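Local coordinates for protein Asp/Glu-specific dipeptidyl-peptidase (Flavobacterium psychrophilum, PDB 5JXF) that removes dipeptides from the N-terminus of oligopeptides as a serine-type dipeptidyl-peptidase of family S46, strictly requiring Asp or Glu at the P1 position, at residues A[320-334]-A[455-467]. Sequence-based numbering, arbitrary orientation.
Sequences QDGFMRKDNAIKIQY and FKDFNSTVDEKVF. Unlike the reference sequence in segment 455-467: Ser-460 (reference Ala).
The Gln-320 side chain crosses Val-462 at about a right angle, CG 4.1 Å from Val-462 CG1, and reaches on toward Val-466. One turn later the Phe-323 ring takes Val-462 CG2 over one face in a CH-pi contact, 4.1 Å from the ring centroid; Lys-465 CG lies at the edge of the ring, and Thr-461 CG2 comes obliquely within 3.7 Å of Phe-323 CE2. After the turn, where Asp-327 N-caps the next helix, Ile-330 packs CG2 against Val-462 CG2 (4.0 Å). Gln-333 has an extended side chain (chi2 -171°) that carries its amide to the link between helices 452-456 and 460-477: NE2 gives a hydrogen bond to Lys-456 O (3.0 Å), from above the carbonyl plane, while OE1 takes a weak one from Asn-459 ND2, the two amides nearly perpendicular. A leucine here would probably leave Lys-456 O without this donor and Asn-459 ND2 without its weak acceptor. Tyr-334 sets its ring edge against Asn-459 CB; its OH, hydrogen-bonded chiefly to Glu-417 OE2, also accepts weakly from Asn-459 N (3.4 Å). Asn-459 is itself an N-cap, OD1 receiving Val-462 N at 3.1 Å in the carbonyl plane. Gln-320, Phe-323, Ile-330 and Tyr-334 surround the Val-462 side chain, a knob-into-hole packing of helix 460-477 where helix 295-325 gives way to helix 328-357, in the helical part of this S46 peptidase.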
loop_
_atom_site.group_PDB
_atom_site.type_symbol
_atom_site.label_atom_id
_atom_site.label_comp_id
_atom_site.label_asym_id
_atom_site.label_seq_id
_atom_site.Cartn_x
_atom_site.Cartn_y
_atom_site.Cartn_z
ATOM N N GLN A 320 -10.315 -21.138 7.388
ATOM C CA GLN A 320 -10.746 -20.695 8.701
ATOM C C GLN A 320 -11.361 -19.300 8.652
ATOM O O GLN A 320 -12.412 -19.066 9.253
ATOM C CB GLN A 320 -9.568 -20.737 9.683
ATOM C CG GLN A 320 -9.210 -22.151 10.074
ATOM C CD GLN A 320 -7.880 -22.251 10.772
ATOM O OE1 GLN A 320 -7.485 -21.358 11.525
ATOM N NE2 GLN A 320 -7.168 -23.333 10.509
ATOM N N ASP A 321 -10.709 -18.381 7.945
ATOM C CA ASP A 321 -11.226 -17.025 7.770
ATOM C C ASP A 321 -12.694 -17.029 7.314
ATOM O O ASP A 321 -13.527 -16.301 7.861
ATOM C CB ASP A 321 -10.361 -16.253 6.768
ATOM C CG ASP A 321 -10.495 -14.738 6.913
ATOM O OD1 ASP A 321 -10.719 -14.250 8.048
ATOM O OD2 ASP A 321 -10.377 -14.035 5.881
ATOM N N GLY A 322 -13.004 -17.871 6.334
ATOM C CA GLY A 322 -14.358 -17.985 5.816
ATOM C C GLY A 322 -15.394 -18.248 6.897
ATOM O O GLY A 322 -16.374 -17.516 7.020
ATOM N N PHE A 323 -15.172 -19.290 7.690
ATOM C CA PHE A 323 -16.118 -19.661 8.739
ATOM C C PHE A 323 -16.228 -18.616 9.848
ATOM O O PHE A 323 -17.286 -18.467 10.464
ATOM C CB PHE A 323 -15.735 -21.005 9.356
ATOM C CG PHE A 323 -16.046 -22.187 8.486
ATOM C CD1 PHE A 323 -15.103 -22.683 7.604
ATOM C CD2 PHE A 323 -17.285 -22.804 8.557
ATOM C CE1 PHE A 323 -15.388 -23.773 6.811
ATOM C CE2 PHE A 323 -17.577 -23.893 7.766
ATOM C CZ PHE A 323 -16.629 -24.377 6.889
ATOM N N MET A 324 -15.138 -17.900 10.106
ATOM C CA MET A 324 -15.108 -16.930 11.197
ATOM C C MET A 324 -15.757 -15.589 10.822
ATOM O O MET A 324 -16.281 -14.891 11.686
ATOM C CB MET A 324 -13.673 -16.697 11.654
ATOM C CG MET A 324 -12.984 -17.949 12.169
ATOM S SD MET A 324 -11.200 -17.725 12.279
ATOM C CE MET A 324 -11.103 -16.523 13.588
ATOM N N ARG A 325 -15.713 -15.220 9.546
ATOM C CA ARG A 325 -16.367 -13.981 9.111
ATOM C C ARG A 325 -17.880 -14.181 9.003
ATOM O O ARG A 325 -18.636 -13.219 8.887
ATOM C CB ARG A 325 -15.795 -13.500 7.772
ATOM C CG ARG A 325 -14.309 -13.163 7.813
ATOM C CD ARG A 325 -13.737 -12.927 6.416
ATOM N NE ARG A 325 -13.821 -11.530 6.011
ATOM C CZ ARG A 325 -12.782 -10.703 5.950
ATOM N NH1 ARG A 325 -11.571 -11.138 6.249
ATOM N NH2 ARG A 325 -12.953 -9.442 5.570
ATOM N N LYS A 326 -18.314 -15.436 9.052
ATOM C CA LYS A 326 -19.726 -15.772 8.873
ATOM C C LYS A 326 -20.412 -16.266 10.154
ATOM O O LYS A 326 -21.604 -16.578 10.139
ATOM C CB LYS A 326 -19.873 -16.834 7.778
ATOM C CG LYS A 326 -19.361 -16.398 6.413
ATOM C CD LYS A 326 -19.571 -17.488 5.366
ATOM C CE LYS A 326 -18.689 -17.269 4.144
ATOM N NZ LYS A 326 -18.408 -15.820 3.911
ATOM N N ASP A 327 -19.656 -16.335 11.250
ATOM C CA ASP A 327 -20.157 -16.863 12.520
ATOM C C ASP A 327 -19.261 -16.405 13.670
ATOM O O ASP A 327 -18.084 -16.775 13.725
ATOM C CB ASP A 327 -20.227 -18.400 12.471
ATOM C CG ASP A 327 -21.037 -19.005 13.623
ATOM O OD1 ASP A 327 -21.137 -18.385 14.704
ATOM O OD2 ASP A 327 -21.585 -20.115 13.437
ATOM N N ASN A 328 -19.816 -15.610 14.586
ATOM C CA ASN A 328 -19.051 -15.103 15.726
ATOM C C ASN A 328 -18.658 -16.214 16.708
ATOM O O ASN A 328 -17.574 -16.179 17.298
ATOM C CB ASN A 328 -19.843 -14.018 16.466
ATOM C CG ASN A 328 -18.976 -13.211 17.428
ATOM O OD1 ASN A 328 -17.840 -12.843 17.112
ATOM N ND2 ASN A 328 -19.512 -12.935 18.611
ATOM N N ALA A 329 -19.547 -17.190 16.880
ATOM C CA ALA A 329 -19.309 -18.305 17.794
ATOM C C ALA A 329 -18.085 -19.115 17.360
ATOM O O ALA A 329 -17.301 -19.583 18.199
ATOM C CB ALA A 329 -20.543 -19.194 17.873
ATOM N N ILE A 330 -17.933 -19.268 16.045
ATOM C CA ILE A 330 -16.768 -19.916 15.453
ATOM C C ILE A 330 -15.556 -18.980 15.543
ATOM O O ILE A 330 -14.417 -19.433 15.694
ATOM C CB ILE A 330 -17.043 -20.329 13.981
ATOM C CG1 ILE A 330 -18.115 -21.419 13.930
ATOM C CG2 ILE A 330 -15.780 -20.819 13.288
ATOM C CD1 ILE A 330 -18.328 -22.012 12.556
ATOM N N LYS A 331 -15.804 -17.673 15.486
ATOM C CA LYS A 331 -14.735 -16.696 15.682
ATOM C C LYS A 331 -14.181 -16.715 17.118
ATOM O O LYS A 331 -12.986 -16.514 17.329
ATOM C CB LYS A 331 -15.211 -15.284 15.333
ATOM C CG LYS A 331 -14.074 -14.278 15.216
ATOM C CD LYS A 331 -14.567 -12.853 15.017
ATOM C CE LYS A 331 -13.407 -11.942 14.647
ATOM N NZ LYS A 331 -13.828 -10.520 14.495
ATOM N N ILE A 332 -15.046 -16.940 18.100
ATOM C CA ILE A 332 -14.602 -17.012 19.492
ATOM C C ILE A 332 -13.804 -18.305 19.711
ATOM O O ILE A 332 -12.848 -18.339 20.486
ATOM C CB ILE A 332 -15.794 -16.951 20.475
ATOM C CG1 ILE A 332 -16.497 -15.601 20.383
ATOM C CG2 ILE A 332 -15.341 -17.190 21.906
ATOM C CD1 ILE A 332 -17.640 -15.463 21.344
ATOM N N GLN A 333 -14.203 -19.359 19.008
ATOM C CA GLN A 333 -13.493 -20.629 19.034
ATOM C C GLN A 333 -12.091 -20.540 18.437
ATOM O O GLN A 333 -11.140 -21.140 18.962
ATOM C CB GLN A 333 -14.280 -21.695 18.279
ATOM C CG GLN A 333 -15.416 -22.314 19.053
ATOM C CD GLN A 333 -16.007 -23.500 18.325
ATOM O OE1 GLN A 333 -16.190 -23.469 17.105
ATOM N NE2 GLN A 333 -16.302 -24.561 19.070
ATOM N N TYR A 334 -11.965 -19.801 17.336
ATOM C CA TYR A 334 -10.753 -19.887 16.532
ATOM C C TYR A 334 -9.851 -18.668 16.629
ATOM O O TYR A 334 -8.748 -18.682 16.077
ATOM C CB TYR A 334 -11.118 -20.155 15.063
ATOM C CG TYR A 334 -11.319 -21.623 14.787
ATOM C CD1 TYR A 334 -12.534 -22.243 15.058
ATOM C CD2 TYR A 334 -10.286 -22.399 14.284
ATOM C CE1 TYR A 334 -12.718 -23.600 14.823
ATOM C CE2 TYR A 334 -10.462 -23.755 14.042
ATOM C CZ TYR A 334 -11.676 -24.346 14.316
ATOM O OH TYR A 334 -11.836 -25.688 14.085
ATOM N N PHE A 455 -11.642 -29.164 22.786
ATOM C CA PHE A 455 -12.955 -29.397 22.195
ATOM C C PHE A 455 -13.905 -28.211 22.353
ATOM O O PHE A 455 -14.874 -28.103 21.600
ATOM C CB PHE A 455 -13.594 -30.653 22.792
ATOM C CG PHE A 455 -13.005 -31.922 22.271
ATOM C CD1 PHE A 455 -13.335 -32.385 21.006
ATOM C CD2 PHE A 455 -12.100 -32.643 23.034
ATOM C CE1 PHE A 455 -12.784 -33.551 20.513
ATOM C CE2 PHE A 455 -11.541 -33.816 22.552
ATOM C CZ PHE A 455 -11.883 -34.271 21.286
ATOM N N LYS A 456 -13.638 -27.336 23.326
ATOM C CA LYS A 456 -14.394 -26.092 23.445
ATOM C C LYS A 456 -14.158 -25.236 22.202
ATOM O O LYS A 456 -15.050 -24.527 21.754
ATOM C CB LYS A 456 -14.013 -25.318 24.722
ATOM C CG LYS A 456 -14.661 -23.918 24.837
ATOM C CD LYS A 456 -14.581 -23.324 26.255
ATOM C CE LYS A 456 -13.153 -22.991 26.699
ATOM N NZ LYS A 456 -12.514 -21.853 25.971
ATOM N N ASP A 457 -12.955 -25.330 21.639
ATOM C CA ASP A 457 -12.549 -24.487 20.519
ATOM C C ASP A 457 -12.524 -25.273 19.206
ATOM O O ASP A 457 -12.213 -24.729 18.142
ATOM C CB ASP A 457 -11.172 -23.868 20.790
ATOM C CG ASP A 457 -11.112 -23.127 22.123
ATOM O OD1 ASP A 457 -12.179 -22.729 22.636
ATOM O OD2 ASP A 457 -9.998 -22.933 22.659
ATOM N N PHE A 458 -12.852 -26.557 19.286
ATOM C CA PHE A 458 -12.831 -27.413 18.110
ATOM C C PHE A 458 -14.167 -27.382 17.385
ATOM O O PHE A 458 -15.224 -27.593 17.983
ATOM C CB PHE A 458 -12.481 -28.856 18.484
ATOM C CG PHE A 458 -12.500 -29.803 17.315
ATOM C CD1 PHE A 458 -11.444 -29.841 16.420
ATOM C CD2 PHE A 458 -13.580 -30.650 17.103
ATOM C CE1 PHE A 458 -11.458 -30.711 15.340
ATOM C CE2 PHE A 458 -13.600 -31.520 16.025
ATOM C CZ PHE A 458 -12.537 -31.552 15.144
ATOM N N ASN A 459 -14.110 -27.118 16.088
ATOM C CA ASN A 459 -15.303 -27.166 15.264
ATOM C C ASN A 459 -15.114 -28.229 14.194
ATOM O O ASN A 459 -14.274 -28.073 13.306
ATOM C CB ASN A 459 -15.588 -25.797 14.641
ATOM C CG ASN A 459 -16.969 -25.717 14.010
ATOM O OD1 ASN A 459 -17.167 -26.132 12.869
ATOM N ND2 ASN A 459 -17.930 -25.182 14.756
ATOM N N SER A 460 -15.869 -29.318 14.306
ATOM C CA SER A 460 -15.780 -30.433 13.369
ATOM C C SER A 460 -15.925 -29.991 11.908
ATOM O O SER A 460 -15.126 -30.385 11.058
ATOM C CB SER A 460 -16.841 -31.485 13.708
ATOM O OG SER A 460 -17.232 -32.214 12.561
ATOM N N THR A 461 -16.932 -29.163 11.629
ATOM C CA THR A 461 -17.168 -28.654 10.275
ATOM C C THR A 461 -15.941 -27.933 9.711
ATOM O O THR A 461 -15.510 -28.216 8.593
ATOM C CB THR A 461 -18.374 -27.697 10.235
ATOM O OG1 THR A 461 -19.513 -28.339 10.823
ATOM C CG2 THR A 461 -18.698 -27.304 8.802
ATOM N N VAL A 462 -15.370 -27.020 10.494
ATOM C CA VAL A 462 -14.170 -26.296 10.080
ATOM C C VAL A 462 -12.980 -27.222 9.811
ATOM O O VAL A 462 -12.348 -27.152 8.757
ATOM C CB VAL A 462 -13.743 -25.264 11.141
ATOM C CG1 VAL A 462 -12.463 -24.554 10.710
ATOM C CG2 VAL A 462 -14.864 -24.265 11.394
ATOM N N ASP A 463 -12.684 -28.096 10.769
ATOM C CA ASP A 463 -11.436 -28.854 10.742
ATOM C C ASP A 463 -11.380 -29.818 9.569
ATOM O O ASP A 463 -10.315 -30.159 9.069
ATOM C CB ASP A 463 -11.236 -29.615 12.057
ATOM C CG ASP A 463 -9.854 -30.246 12.159
ATOM O OD1 ASP A 463 -8.872 -29.471 12.193
ATOM O OD2 ASP A 463 -9.746 -31.500 12.209
ATOM N N GLU A 464 -12.542 -30.240 9.114
ATOM C CA GLU A 464 -12.624 -31.169 8.006
ATOM C C GLU A 464 -12.397 -30.495 6.659
ATOM O O GLU A 464 -11.799 -31.079 5.760
ATOM C CB GLU A 464 -13.978 -31.862 8.062
ATOM C CG GLU A 464 -14.279 -32.862 6.954
ATOM C CD GLU A 464 -15.574 -33.618 7.229
ATOM O OE1 GLU A 464 -16.158 -33.396 8.315
ATOM O OE2 GLU A 464 -16.011 -34.392 6.354
ATOM N N LYS A 465 -12.858 -29.260 6.517
ATOM C CA LYS A 465 -12.587 -28.529 5.289
ATOM C C LYS A 465 -11.094 -28.210 5.196
ATOM O O LYS A 465 -10.494 -28.373 4.135
ATOM C CB LYS A 465 -13.440 -27.261 5.200
ATOM C CG LYS A 465 -14.936 -27.547 5.107
ATOM C CD LYS A 465 -15.396 -27.673 3.651
ATOM C CE LYS A 465 -16.491 -28.729 3.507
ATOM N NZ LYS A 465 -16.588 -29.279 2.122
ATOM N N VAL A 466 -10.482 -27.792 6.303
ATOM C CA VAL A 466 -9.040 -27.558 6.292
ATOM C C VAL A 466 -8.288 -28.896 6.157
ATOM O O VAL A 466 -7.218 -28.945 5.547
ATOM C CB VAL A 466 -8.567 -26.767 7.550
ATOM C CG1 VAL A 466 -8.855 -27.519 8.811
ATOM C CG2 VAL A 466 -7.085 -26.469 7.479
ATOM N N PHE A 467 -8.858 -29.980 6.684
ATOM C CA PHE A 467 -8.269 -31.317 6.504
ATOM C C PHE A 467 -8.255 -31.696 5.033
ATOM O O PHE A 467 -7.290 -32.276 4.535
ATOM C CB PHE A 467 -9.039 -32.385 7.301
ATOM C CG PHE A 467 -8.671 -33.814 6.944
ATOM C CD1 PHE A 467 -7.612 -34.450 7.570
ATOM C CD2 PHE A 467 -9.402 -34.526 5.995
ATOM C CE1 PHE A 467 -7.280 -35.758 7.246
ATOM C CE2 PHE A 467 -9.072 -35.829 5.665
ATOM C CZ PHE A 467 -8.010 -36.450 6.289
#